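Local coordinates for protein ribokinase (Giardia lamblia, PDB 6WHJ) that probably phosphorylates D-ribose at O-5 with ATP and a divalent cation such as magnesium, giving D-ribose 5-phosphate, at residues T139-C145 against S168-N174. Residues are numbered along the deposited sequence.
Sequences TLVVMQC and SLRFVFN
Strands 140-143 and 170-173 are parallel neighbours in the central sheet of a PfkB-family kinase. Helix 149-165 links them as a beta-alpha-beta crossover. The short strand axes approach to 4.8 Å at 23°. Leu140 pairs with Arg170, Val141 with Phe171, Val142 with Val172 and Met143 with Phe173, at CA-CA 4.9-5.2 Å. Residues 140-143 and 170-173 are extended.

Five backbone hydrogen bonds alternate in direction: Arg170 N to Thr139 O (2.7 Å), Val141 N to Arg170 O (3.0 Å), Val172 N to Val141 O (2.9 Å), Met143 N to Val172 O (3.2 Å) and Asn174 N to Met143 O (3.0 Å).

Leu140, Val142, Arg170 and Val172 share one face, where helix 272-287 covers Leu140 and Val142. Val141, Met143, Phe171 and Phe173 occupy the other. With chi1 t, both rings reach back to 139-145: Phe171 CD1 lies 3.3 Å from Val141 O and Phe173 CD1 3.4 Å from Met143 O.

The C-terminal ends approach the predicted substrate site: Gln144 lies near Gly45 and Asn174 near Asp274, the predicted proton acceptor. Gln144 NE2 hydrogen-bonds Gln48 OE1, and Asn174 ND2 hydrogen-bonds Cys195 O.

Two oblique sulfur-aromatic contacts join side chains. Met143 SD and Cys145 SG each lie 4.8 Å from a ring centroid, of Phe171 and Phe173 respectively.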
# COMPACT_ATOMS: atom_id res chain seq x y z
N THR B 139 -7.77 -34.80 -9.90
CA THR B 139 -8.98 -35.02 -9.12
C THR B 139 -9.71 -33.73 -8.81
O THR B 139 -10.95 -33.68 -8.90
CB THR B 139 -8.65 -35.73 -7.79
OG1 THR B 139 -8.00 -36.99 -8.05
CG2 THR B 139 -9.93 -36.00 -7.01
N LEU B 140 -8.98 -32.67 -8.46
CA LEU B 140 -9.55 -31.40 -8.08
C LEU B 140 -8.93 -30.27 -8.88
O LEU B 140 -7.72 -30.27 -9.15
CB LEU B 140 -9.34 -31.13 -6.59
CG LEU B 140 -9.90 -32.16 -5.61
CD1 LEU B 140 -9.57 -31.72 -4.19
CD2 LEU B 140 -11.40 -32.31 -5.82
N VAL B 141 -9.76 -29.30 -9.25
CA VAL B 141 -9.29 -28.04 -9.81
C VAL B 141 -9.93 -26.93 -8.99
O VAL B 141 -11.13 -27.00 -8.68
CB VAL B 141 -9.60 -27.91 -11.31
CG1 VAL B 141 -11.08 -28.02 -11.59
CG2 VAL B 141 -9.05 -26.59 -11.84
N VAL B 142 -9.13 -25.92 -8.60
CA VAL B 142 -9.54 -24.90 -7.63
C VAL B 142 -9.34 -23.52 -8.25
O VAL B 142 -8.31 -23.24 -8.87
CB VAL B 142 -8.74 -25.01 -6.32
CG1 VAL B 142 -9.35 -24.14 -5.24
CG2 VAL B 142 -8.66 -26.45 -5.85
N MET B 143 -10.34 -22.65 -8.06
CA MET B 143 -10.27 -21.28 -8.56
C MET B 143 -10.84 -20.34 -7.51
O MET B 143 -11.62 -20.74 -6.64
CB MET B 143 -11.05 -21.11 -9.87
CG MET B 143 -10.58 -22.00 -11.01
SD MET B 143 -11.31 -21.54 -12.58
CE MET B 143 -10.56 -19.94 -12.89
N GLN B 144 -10.45 -19.06 -7.61
CA GLN B 144 -10.93 -18.00 -6.74
C GLN B 144 -11.45 -16.83 -7.57
O GLN B 144 -11.98 -17.03 -8.66
CB GLN B 144 -9.84 -17.52 -5.79
CG GLN B 144 -9.14 -18.61 -5.02
CD GLN B 144 -8.10 -19.32 -5.84
OE1 GLN B 144 -7.50 -18.72 -6.74
NE2 GLN B 144 -7.86 -20.58 -5.54
N CYS B 145 -11.28 -15.61 -7.07
CA CYS B 145 -11.80 -14.43 -7.76
C CYS B 145 -10.75 -13.33 -7.89
O CYS B 145 -11.08 -12.14 -7.86
CB CYS B 145 -13.02 -13.88 -7.02
SG CYS B 145 -14.45 -14.98 -6.99
N SER B 168 -13.85 -38.11 -12.84
CA SER B 168 -13.38 -38.02 -11.47
C SER B 168 -12.99 -36.61 -11.07
O SER B 168 -12.77 -36.35 -9.88
CB SER B 168 -12.21 -38.98 -11.26
OG SER B 168 -11.20 -38.76 -12.21
N LEU B 169 -12.94 -35.68 -12.02
CA LEU B 169 -12.53 -34.31 -11.74
C LEU B 169 -13.66 -33.55 -11.06
O LEU B 169 -14.81 -33.61 -11.50
CB LEU B 169 -12.13 -33.61 -13.04
CG LEU B 169 -11.79 -32.13 -12.89
CD1 LEU B 169 -10.57 -31.96 -12.03
CD2 LEU B 169 -11.58 -31.51 -14.23
N ARG B 170 -13.34 -32.87 -9.96
CA ARG B 170 -14.28 -32.02 -9.25
C ARG B 170 -13.75 -30.59 -9.24
O ARG B 170 -12.55 -30.36 -9.05
CB ARG B 170 -14.49 -32.50 -7.81
CG ARG B 170 -15.20 -33.82 -7.73
CD ARG B 170 -16.63 -33.79 -8.21
NE ARG B 170 -17.21 -35.12 -8.06
CZ ARG B 170 -17.16 -36.07 -9.00
NH1 ARG B 170 -16.60 -35.82 -10.18
NH2 ARG B 170 -17.70 -37.26 -8.76
N PHE B 171 -14.64 -29.62 -9.46
CA PHE B 171 -14.30 -28.20 -9.45
C PHE B 171 -14.69 -27.61 -8.09
O PHE B 171 -15.87 -27.58 -7.73
CB PHE B 171 -15.03 -27.50 -10.60
CG PHE B 171 -14.78 -26.01 -10.69
CD1 PHE B 171 -13.68 -25.41 -10.09
CD2 PHE B 171 -15.65 -25.21 -11.42
CE1 PHE B 171 -13.46 -24.05 -10.20
CE2 PHE B 171 -15.44 -23.85 -11.54
CZ PHE B 171 -14.35 -23.27 -10.93
N VAL B 172 -13.68 -27.17 -7.33
CA VAL B 172 -13.87 -26.47 -6.07
C VAL B 172 -13.67 -24.98 -6.33
O VAL B 172 -12.59 -24.55 -6.73
CB VAL B 172 -12.89 -26.96 -4.99
CG1 VAL B 172 -13.14 -26.23 -3.65
CG2 VAL B 172 -12.97 -28.49 -4.84
N PHE B 173 -14.73 -24.19 -6.09
CA PHE B 173 -14.71 -22.75 -6.30
C PHE B 173 -14.83 -22.03 -4.97
O PHE B 173 -15.85 -22.15 -4.27
CB PHE B 173 -15.84 -22.35 -7.26
CG PHE B 173 -15.91 -20.86 -7.53
CD1 PHE B 173 -14.77 -20.13 -7.81
CD2 PHE B 173 -17.14 -20.21 -7.56
CE1 PHE B 173 -14.84 -18.76 -8.07
CE2 PHE B 173 -17.22 -18.86 -7.82
CZ PHE B 173 -16.06 -18.13 -8.08
N ASN B 174 -13.80 -21.25 -4.62
CA ASN B 174 -13.80 -20.40 -3.44
C ASN B 174 -14.00 -18.95 -3.88
O ASN B 174 -13.05 -18.31 -4.34
CB ASN B 174 -12.48 -20.55 -2.67
CG ASN B 174 -12.32 -19.54 -1.57
OD1 ASN B 174 -11.23 -19.01 -1.36
ND2 ASN B 174 -13.40 -19.24 -0.87